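Local coordinates for protein putative rubredoxin reductase (Rhodopseudomonas palustris, PDB 3FG2) that probably uses NADH to reduce the ferredoxin that feeds the cytochrome P450 CYP199A2, passing the electrons through a bound FAD, at residues K385-P389 with E390-D394; I270-I273 with G274-L278; R180-P184 with E185-Y189. All blocks are in the same frame, centred on the assembly; numbering follows the deposited sequence.

Contact 1: residues K385-P389 with E390-D394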
loop_
_atom_site.group_PDB
_atom_site.type_symbol
_atom_site.label_atom_id
_atom_site.label_comp_id
_atom_site.label_asym_id
_atom_site.label_seq_id
_atom_site.Cartn_x
_atom_site.Cartn_y
_atom_site.Cartn_z
ATOM N N LYS A 385 -6.657 -0.611 25.003
ATOM C CA LYS A 385 -7.594 0.123 25.852
ATOM C C LYS A 385 -8.707 0.656 24.982
ATOM O O LYS A 385 -8.588 0.680 23.759
ATOM C CB LYS A 385 -6.905 1.287 26.569
ATOM C CG LYS A 385 -5.709 0.875 27.412
ATOM C CD LYS A 385 -5.452 1.840 28.579
ATOM C CE LYS A 385 -5.241 3.282 28.123
ATOM N NZ LYS A 385 -4.899 4.178 29.269
ATOM N N SER A 386 -9.789 1.103 25.598
ATOM C CA SER A 386 -10.904 1.592 24.813
ATOM C C SER A 386 -11.563 2.815 25.418
ATOM O O SER A 386 -11.209 3.255 26.510
ATOM C CB SER A 386 -11.940 0.478 24.667
ATOM O OG SER A 386 -12.986 0.828 23.775
ATOM N N VAL A 387 -12.515 3.367 24.676
ATOM C CA VAL A 387 -13.290 4.514 25.113
ATOM C C VAL A 387 -14.698 4.174 24.676
ATOM O O VAL A 387 -14.887 3.617 23.597
ATOM C CB VAL A 387 -12.806 5.817 24.440
ATOM C CG1 VAL A 387 -13.931 6.817 24.360
ATOM C CG2 VAL A 387 -11.668 6.417 25.262
ATOM N N THR A 388 -15.688 4.487 25.500
ATOM C CA THR A 388 -17.061 4.156 25.145
ATOM C C THR A 388 -17.565 5.006 23.989
ATOM O O THR A 388 -17.052 6.096 23.743
ATOM C CB THR A 388 -18.019 4.342 26.339
ATOM O OG1 THR A 388 -18.298 5.736 26.519
ATOM C CG2 THR A 388 -17.396 3.762 27.612
ATOM N N PRO A 389 -18.574 4.504 23.256
ATOM C CA PRO A 389 -19.178 5.202 22.113
ATOM C C PRO A 389 -19.740 6.536 22.578
ATOM O O PRO A 389 -19.745 7.520 21.841
ATOM C CB PRO A 389 -20.289 4.249 21.672
ATOM C CG PRO A 389 -19.748 2.901 22.045
ATOM C CD PRO A 389 -19.156 3.158 23.413
ATOM N N GLU A 390 -20.219 6.548 23.818
ATOM C CA GLU A 390 -20.789 7.746 24.416
ATOM C C GLU A 390 -19.693 8.794 24.599
ATOM O O GLU A 390 -19.887 9.972 24.312
ATOM C CB GLU A 390 -21.419 7.409 25.774
ATOM C CG GLU A 390 -22.602 6.423 25.731
ATOM C CD GLU A 390 -22.211 4.994 25.352
ATOM O OE1 GLU A 390 -21.257 4.443 25.951
ATOM O OE2 GLU A 390 -22.875 4.411 24.464
ATOM N N GLN A 391 -18.536 8.353 25.071
ATOM C CA GLN A 391 -17.414 9.254 25.290
ATOM C C GLN A 391 -16.826 9.779 23.978
ATOM O O GLN A 391 -16.443 10.945 23.875
ATOM C CB GLN A 391 -16.331 8.530 26.087
ATOM C CG GLN A 391 -16.761 8.165 27.493
ATOM C CD GLN A 391 -15.746 7.297 28.212
ATOM O OE1 GLN A 391 -15.721 7.253 29.441
ATOM N NE2 GLN A 391 -14.915 6.594 27.455
ATOM N N ALA A 392 -16.757 8.909 22.978
ATOM C CA ALA A 392 -16.211 9.269 21.678
ATOM C C ALA A 392 -16.965 10.420 21.039
ATOM O O ALA A 392 -16.365 11.292 20.418
ATOM C CB ALA A 392 -16.235 8.058 20.751
ATOM N N ALA A 393 -18.282 10.420 21.192
ATOM C CA ALA A 393 -19.105 11.459 20.599
ATOM C C ALA A 393 -19.086 12.754 21.388
ATOM O O ALA A 393 -19.359 13.818 20.840
ATOM C CB ALA A 393 -20.535 10.964 20.456
ATOM N N ASP A 394 -18.740 12.660 22.667
ATOM C CA ASP A 394 -18.714 13.813 23.566
ATOM C C ASP A 394 -17.482 14.718 23.451
ATOM O O ASP A 394 -16.414 14.412 24.002
ATOM C CB ASP A 394 -18.854 13.320 25.006
ATOM C CG ASP A 394 -18.968 14.452 25.999
ATOM O OD1 ASP A 394 -19.094 15.617 25.556
ATOM O OD2 ASP A 394 -18.938 14.176 27.220
#
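The carboxylate of Glu-390 has one face turned to the ring of Pro-389, with Pro-389 CD 3.5 Å from Glu-390 OE1 and Pro-389 CB 3.8 Å from Glu-390 OE2. The amide of Gln-391 receives Thr-388 on one of its faces, where methyl CG2 stands almost straight above Gln-391 CD at 3.9 Å. Val-387 approaches that amide at an edge, and its CG1 packs 3.4 Å from Gln-391 CB. Thr-388 is the N-cap of the short helix 389-393, in the reductase C-terminal region. Its OG1 lies between the backbone N and the carbonyl carbon (chi1 77°), which swings the oxygen over the helix start to accept from Gln-391 N at 3.0 Å with an N-H...O angle of 155°. The same hydroxyl gives a weak bond to Glu-390 OE1, 3.3 Å from Thr-388 OG1 and tilted out of the carboxylate plane. A valine in place of Thr-388 would probably leave Gln-391 N without its capping acceptor and would remove the weak bond to Glu-390 OE1. The first helical turn closes with Ala-392 N donating to Thr-388 O at 2.9 Å. Outside the segments, Pro-389 and Ala-392 rest on Val-342 of strand 340-344 and Tyr-357 of strand 351-358, and Tyr-357 OH also bonds to Val-387 O. Val-387 meanwhile reaches Phe-376 and Ile-380 of helix 371-380.

Contact 2: residues I270-I273 with G274-L278. With FAD (flavin-adenine dinucleotide), chain B.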
loop_
_atom_site.group_PDB
_atom_site.type_symbol
_atom_site.label_atom_id
_atom_site.label_comp_id
_atom_site.label_asym_id
_atom_site.label_seq_id
_atom_site.Cartn_x
_atom_site.Cartn_y
_atom_site.Cartn_z
ATOM N N ILE A 270 15.211 -17.996 5.662
ATOM C CA ILE A 270 14.365 -17.243 4.742
ATOM C C ILE A 270 13.158 -16.572 5.402
ATOM O O ILE A 270 12.253 -17.240 5.923
ATOM C CB ILE A 270 13.850 -18.133 3.588
ATOM C CG1 ILE A 270 15.033 -18.692 2.794
ATOM C CG2 ILE A 270 12.960 -17.313 2.654
ATOM C CD1 ILE A 270 14.637 -19.462 1.540
ATOM N N SER A 271 13.149 -15.244 5.364
ATOM C CA SER A 271 12.051 -14.458 5.930
ATOM C C SER A 271 11.311 -13.711 4.828
ATOM O O SER A 271 11.843 -13.506 3.734
ATOM C CB SER A 271 12.582 -13.433 6.935
ATOM O OG SER A 271 13.061 -14.061 8.104
ATOM N N ALA A 272 10.082 -13.304 5.124
ATOM C CA ALA A 272 9.276 -12.538 4.173
ATOM C C ALA A 272 8.686 -11.352 4.928
ATOM O O ALA A 272 8.157 -11.517 6.027
ATOM C CB ALA A 272 8.165 -13.402 3.595
ATOM N N ILE A 273 8.786 -10.162 4.343
ATOM C CA ILE A 273 8.274 -8.953 4.977
ATOM C C ILE A 273 7.588 -8.021 3.974
ATOM O O ILE A 273 7.876 -8.055 2.770
ATOM C CB ILE A 273 9.413 -8.144 5.640
ATOM C CG1 ILE A 273 10.466 -7.788 4.587
ATOM C CG2 ILE A 273 10.034 -8.934 6.779
ATOM C CD1 ILE A 273 11.556 -6.889 5.097
ATOM N N GLY A 274 6.687 -7.183 4.487
ATOM C CA GLY A 274 5.995 -6.229 3.640
ATOM C C GLY A 274 4.736 -6.723 2.958
ATOM O O GLY A 274 4.083 -7.656 3.410
ATOM N N ASP A 275 4.394 -6.078 1.855
ATOM C CA ASP A 275 3.202 -6.436 1.106
ATOM C C ASP A 275 3.154 -7.903 0.684
ATOM O O ASP A 275 2.072 -8.471 0.560
ATOM C CB ASP A 275 3.090 -5.551 -0.135
ATOM C CG ASP A 275 2.582 -4.156 0.181
ATOM O OD1 ASP A 275 2.508 -3.788 1.375
ATOM O OD2 ASP A 275 2.257 -3.423 -0.779
ATOM N N CYS A 276 4.316 -8.520 0.480
ATOM C CA CYS A 276 4.358 -9.910 0.030
ATOM C C CYS A 276 4.137 -10.946 1.118
ATOM O O CYS A 276 3.911 -12.122 0.820
ATOM C CB CYS A 276 5.696 -10.205 -0.663
ATOM S SG CYS A 276 7.105 -10.540 0.459
ATOM N N ALA A 277 4.181 -10.514 2.375
ATOM C CA ALA A 277 4.039 -11.439 3.496
ATOM C C ALA A 277 2.649 -11.652 4.106
ATOM O O ALA A 277 1.926 -10.697 4.401
ATOM C CB ALA A 277 5.028 -11.044 4.597
ATOM N N LEU A 278 2.303 -12.927 4.299
ATOM C CA LEU A 278 1.035 -13.344 4.901
ATOM C C LEU A 278 1.462 -13.905 6.265
ATOM O O LEU A 278 1.677 -15.111 6.425
ATOM C CB LEU A 278 0.387 -14.450 4.061
ATOM C CG LEU A 278 -1.124 -14.677 4.187
ATOM C CD1 LEU A 278 -1.486 -15.975 3.468
ATOM C CD2 LEU A 278 -1.550 -14.740 5.654
HETATM P PA FAD B . 7.240 -2.289 -2.466
HETATM O O1A FAD B . 6.252 -2.507 -3.555
HETATM O O2A FAD B . 7.541 -1.042 -2.032
HETATM O O5B FAD B . 8.522 -2.744 -3.184
HETATM C C5B FAD B . 8.710 -4.058 -3.797
HETATM C C4B FAD B . 10.003 -3.908 -4.627
HETATM O O4B FAD B . 10.502 -5.273 -4.901
HETATM C C3B FAD B . 9.838 -3.243 -6.006
HETATM O O3B FAD B . 10.756 -2.247 -6.329
HETATM C C2B FAD B . 9.782 -4.435 -6.919
HETATM O O2B FAD B . 10.043 -4.129 -8.254
HETATM C C1B FAD B . 10.857 -5.294 -6.322
HETATM N N9A FAD B . 10.838 -6.722 -6.646
HETATM C C8A FAD B . 9.734 -7.518 -6.817
HETATM N N7A FAD B . 10.043 -8.774 -7.114
HETATM C C5A FAD B . 11.406 -8.810 -7.139
HETATM C C6A FAD B . 12.360 -9.909 -7.410
HETATM N N6A FAD B . 12.010 -11.141 -7.698
HETATM N N1A FAD B . 13.691 -9.550 -7.341
HETATM C C2A FAD B . 14.103 -8.273 -7.042
HETATM N N3A FAD B . 13.299 -7.214 -6.783
HETATM C C4A FAD B . 11.954 -7.532 -6.843
HETATM N N1 FAD B . 0.858 3.139 2.116
HETATM C C2 FAD B . 0.601 3.977 3.120
HETATM O O2 FAD B . 0.650 3.618 4.258
HETATM N N3 FAD B . 0.257 5.350 2.895
HETATM C C4 FAD B . 0.180 5.876 1.617
HETATM O O4 FAD B . -0.109 7.049 1.464
HETATM C C4X FAD B . 0.464 4.969 0.509
HETATM N N5 FAD B . 0.414 5.428 -0.765
HETATM C C5X FAD B . 0.697 4.545 -1.792
HETATM C C6 FAD B . 0.653 5.050 -3.122
HETATM C C7 FAD B . 0.927 4.247 -4.211
HETATM C C7M FAD B . 0.866 4.834 -5.608
HETATM C C8 FAD B . 1.274 2.836 -4.007
HETATM C C8M FAD B . 1.589 1.899 -5.152
HETATM C C9 FAD B . 1.316 2.324 -2.693
HETATM C C9A FAD B . 1.035 3.163 -1.588
HETATM N N10 FAD B . 1.076 2.706 -0.204
HETATM C C10 FAD B . 0.806 3.566 0.822
HETATM C "C1'" FAD B . 1.431 1.284 0.030
HETATM C "C2'" FAD B . 2.969 1.136 0.242
HETATM O "O2'" FAD B . 3.624 1.701 -0.871
HETATM C "C3'" FAD B . 3.279 -0.340 0.381
HETATM O "O3'" FAD B . 2.618 -0.861 1.528
HETATM C "C4'" FAD B . 4.778 -0.541 0.524
HETATM O "O4'" FAD B . 5.474 -0.009 -0.635
HETATM C "C5'" FAD B . 5.054 -2.020 0.650
HETATM O "O5'" FAD B . 6.620 -2.190 0.752
HETATM P P FAD B . 7.270 -3.398 0.140
HETATM O O1P FAD B . 8.765 -3.169 0.500
HETATM O O2P FAD B . 6.739 -4.614 0.568
HETATM O O3P FAD B . 7.108 -3.381 -1.317
HETATM O O HOH W 1 7.122 -7.077 0.219
#
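Between Ile-273 and Gly-274 the chain takes a course that a residue with a beta carbon could hardly follow. The phi of Gly-274 is 87° and its psi -156°; a CB built there would fall 2.5 Å from Ile-273 O and 2.3 Å from FAD O2P, two clashes at once. With hydrogen in that place, Gly-274 CA comes within 3.5 Å of O2P, and the cofactor's phosphate settles against the backbone. The next residues make a type I turn, closed by the bond from Ala-277 N to Gly-274 O. It leads from strand 270-272, at the edge of the FAD domain's parallel sheet, into strand 277-281. This is the Gly-Asp segment found late in the FAD domain of the glutathione reductase-like flavoproteins.

Asp-275 binds the cofactor twice. Its N donates to O2P at 3.0 Å, while OD1 accepts from the ribityl hydroxyl O3' at 2.9 Å, a little out of the carboxylate plane. FAD C5' lies over one face of the same carboxylate, 3.3 Å from Asp-275 CG. A water spans the mouth of the turn: it donates to Ile-273 O and to O2P, and accepts from Cys-276 N. Behind the turn, Ala-277 CB packs on Ala-272 CB at 4.1 Å. Gln-299 OE1, from helix 293-306, accepts from Gly-274 N.

Within this loop the phosphate oxygen is therefore met by a neutral amide and a water, while the one charged side chain serves as an acceptor for a hydroxyl; phosphate and ribityl chain are both tied to Asp-275, which is likely to restrict movement of one against the other.

Contact 3: residues R180-P184 with E185-Y189; sequences RVVTP and EISSY
Val-182 and Thr-183 meet the first turn of helix 184-196, the helix that follows strand 167-171 in the second Rossmann-type domain, which by family is probably the one that binds the nicotinamide nucleotide. Thr-183 stands at the N-cap position, yet its side chain makes no capping bond. Its OG1 lies instead 2.8 Å from Glu-185 OE1 and also bonds to OE1 of Glu-366 on strand 361-368. One hydroxyl proton cannot serve both carboxylates fully, and two such groups around one oxygen would probably raise the proton affinity of one of them. Glu-185 gets there by bending: with chi2 at 72° the chain folds back along Pro-184, so that the two side chains run side by side and OE2 comes 4.1 Å from Pro-184 CB.

Val-182 works on the other flank. Its chi1 of -54° places CG2 between the backbone N and the carbonyl carbon, a setting that turns this methyl to the helix. There it is 3.8 Å from Ile-186 CB and 3.5 Å from Ser-187 OG, and the valine and isoleucine side chains cross at about a right angle. Ser-187 OG finds its polar partners elsewhere, at Val-177 O and Arg-176 NH1. Ile-186 also reaches Phe-352 of the C-terminal sheet, placing this helix start on the seam between the two regions.

Backbone bonds complete the turn. Thr-183 O accepts from Ile-186 N at 2.9 Å and weakly from Ser-187 N, and Ser-188 N donates to Pro-184 O over 2.9 Å at a nearly straight 172°.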
loop_
_atom_site.group_PDB
_atom_site.type_symbol
_atom_site.label_atom_id
_atom_site.label_comp_id
_atom_site.label_asym_id
_atom_site.label_seq_id
_atom_site.Cartn_x
_atom_site.Cartn_y
_atom_site.Cartn_z
ATOM N N ARG A 180 -13.365 -1.902 0.566
ATOM C CA ARG A 180 -12.452 -2.896 1.117
ATOM C C ARG A 180 -11.690 -2.389 2.344
ATOM O O ARG A 180 -11.158 -3.192 3.115
ATOM C CB ARG A 180 -11.446 -3.307 0.035
ATOM C CG ARG A 180 -10.344 -4.270 0.466
ATOM C CD ARG A 180 -10.888 -5.673 0.748
ATOM N NE ARG A 180 -11.021 -5.933 2.179
ATOM C CZ ARG A 180 -10.055 -6.421 2.951
ATOM N NH1 ARG A 180 -8.868 -6.720 2.438
ATOM N NH2 ARG A 180 -10.273 -6.597 4.244
ATOM N N VAL A 181 -11.655 -1.071 2.546
ATOM C CA VAL A 181 -10.876 -0.527 3.652
ATOM C C VAL A 181 -11.470 0.475 4.648
ATOM O O VAL A 181 -10.864 0.706 5.694
ATOM C CB VAL A 181 -9.563 0.087 3.111
ATOM C CG1 VAL A 181 -8.660 -1.006 2.563
ATOM C CG2 VAL A 181 -9.880 1.089 2.007
ATOM N N VAL A 182 -12.617 1.079 4.346
ATOM C CA VAL A 182 -13.216 2.043 5.279
ATOM C C VAL A 182 -14.699 1.768 5.498
ATOM O O VAL A 182 -15.326 1.056 4.702
ATOM C CB VAL A 182 -13.073 3.511 4.770
ATOM C CG1 VAL A 182 -11.621 3.819 4.458
ATOM C CG2 VAL A 182 -13.948 3.735 3.537
ATOM N N THR A 183 -15.258 2.331 6.567
ATOM C CA THR A 183 -16.682 2.145 6.861
ATOM C C THR A 183 -17.514 3.155 6.044
ATOM O O THR A 183 -16.994 4.172 5.579
ATOM C CB THR A 183 -16.976 2.289 8.385
ATOM O OG1 THR A 183 -16.581 3.589 8.848
ATOM C CG2 THR A 183 -16.217 1.224 9.168
ATOM N N PRO A 184 -18.818 2.889 5.866
ATOM C CA PRO A 184 -19.728 3.751 5.101
ATOM C C PRO A 184 -19.667 5.265 5.321
ATOM O O PRO A 184 -19.772 6.029 4.361
ATOM C CB PRO A 184 -21.106 3.174 5.430
ATOM C CG PRO A 184 -20.810 1.716 5.617
ATOM C CD PRO A 184 -19.558 1.767 6.469
ATOM N N GLU A 185 -19.507 5.707 6.566
ATOM C CA GLU A 185 -19.456 7.143 6.832
ATOM C C GLU A 185 -18.272 7.811 6.130
ATOM O O GLU A 185 -18.353 8.977 5.744
ATOM C CB GLU A 185 -19.392 7.427 8.336
ATOM C CG GLU A 185 -20.463 6.732 9.167
ATOM C CD GLU A 185 -20.231 5.213 9.293
ATOM O OE1 GLU A 185 -19.052 4.775 9.340
ATOM O OE2 GLU A 185 -21.232 4.460 9.362
ATOM N N ILE A 186 -17.175 7.080 5.966
ATOM C CA ILE A 186 -16.012 7.635 5.282
ATOM C C ILE A 186 -16.261 7.670 3.775
ATOM O O ILE A 186 -15.967 8.670 3.112
ATOM C CB ILE A 186 -14.731 6.816 5.580
ATOM C CG1 ILE A 186 -14.440 6.839 7.087
ATOM C CG2 ILE A 186 -13.548 7.390 4.816
ATOM C CD1 ILE A 186 -14.313 8.239 7.677
ATOM N N SER A 187 -16.817 6.588 3.234
ATOM C CA SER A 187 -17.113 6.532 1.805
ATOM C C SER A 187 -18.041 7.676 1.434
ATOM O O SER A 187 -17.799 8.405 0.474
ATOM C CB SER A 187 -17.789 5.214 1.441
ATOM O OG SER A 187 -16.986 4.115 1.810
ATOM N N SER A 188 -19.109 7.826 2.207
ATOM C CA SER A 188 -20.088 8.877 1.972
ATOM C C SER A 188 -19.423 10.256 1.891
ATOM O O SER A 188 -19.629 10.991 0.924
ATOM C CB SER A 188 -21.136 8.860 3.087
ATOM O OG SER A 188 -22.094 9.887 2.910
ATOM N N TYR A 189 -18.625 10.598 2.900
ATOM C CA TYR A 189 -17.942 11.892 2.930
ATOM C C TYR A 189 -17.131 12.131 1.659
ATOM O O TYR A 189 -17.241 13.178 1.018
ATOM C CB TYR A 189 -16.992 11.985 4.137
ATOM C CG TYR A 189 -16.142 13.243 4.132
ATOM C CD1 TYR A 189 -16.692 14.486 4.475
ATOM C CD2 TYR A 189 -14.809 13.205 3.723
ATOM C CE1 TYR A 189 -15.936 15.663 4.404
ATOM C CE2 TYR A 189 -14.036 14.379 3.647
ATOM C CZ TYR A 189 -14.609 15.603 3.990
ATOM O OH TYR A 189 -13.856 16.759 3.914
#

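In the fold
Contact 2 is wholly buried, whereas contacts 1 and 3 are partly buried helix starts. Contact 1 lies farthest out, its centre about 30 Å from that of the chain, against 17 Å for contact 3 and 14 Å for contact 2. Contacts 1 and 3 share a Thr-Pro-Glu opening but use it differently: the threonine caps its helix in 385-394, while in 180-189 it turns to carboxylates. Both pack on strands 340-344 and 351-358, though their nearest atoms are about 12 Å apart. Contact 2 lies across the chain's centre from contact 3; having no helix to cap, it spends its backbone polarity on FAD and a water.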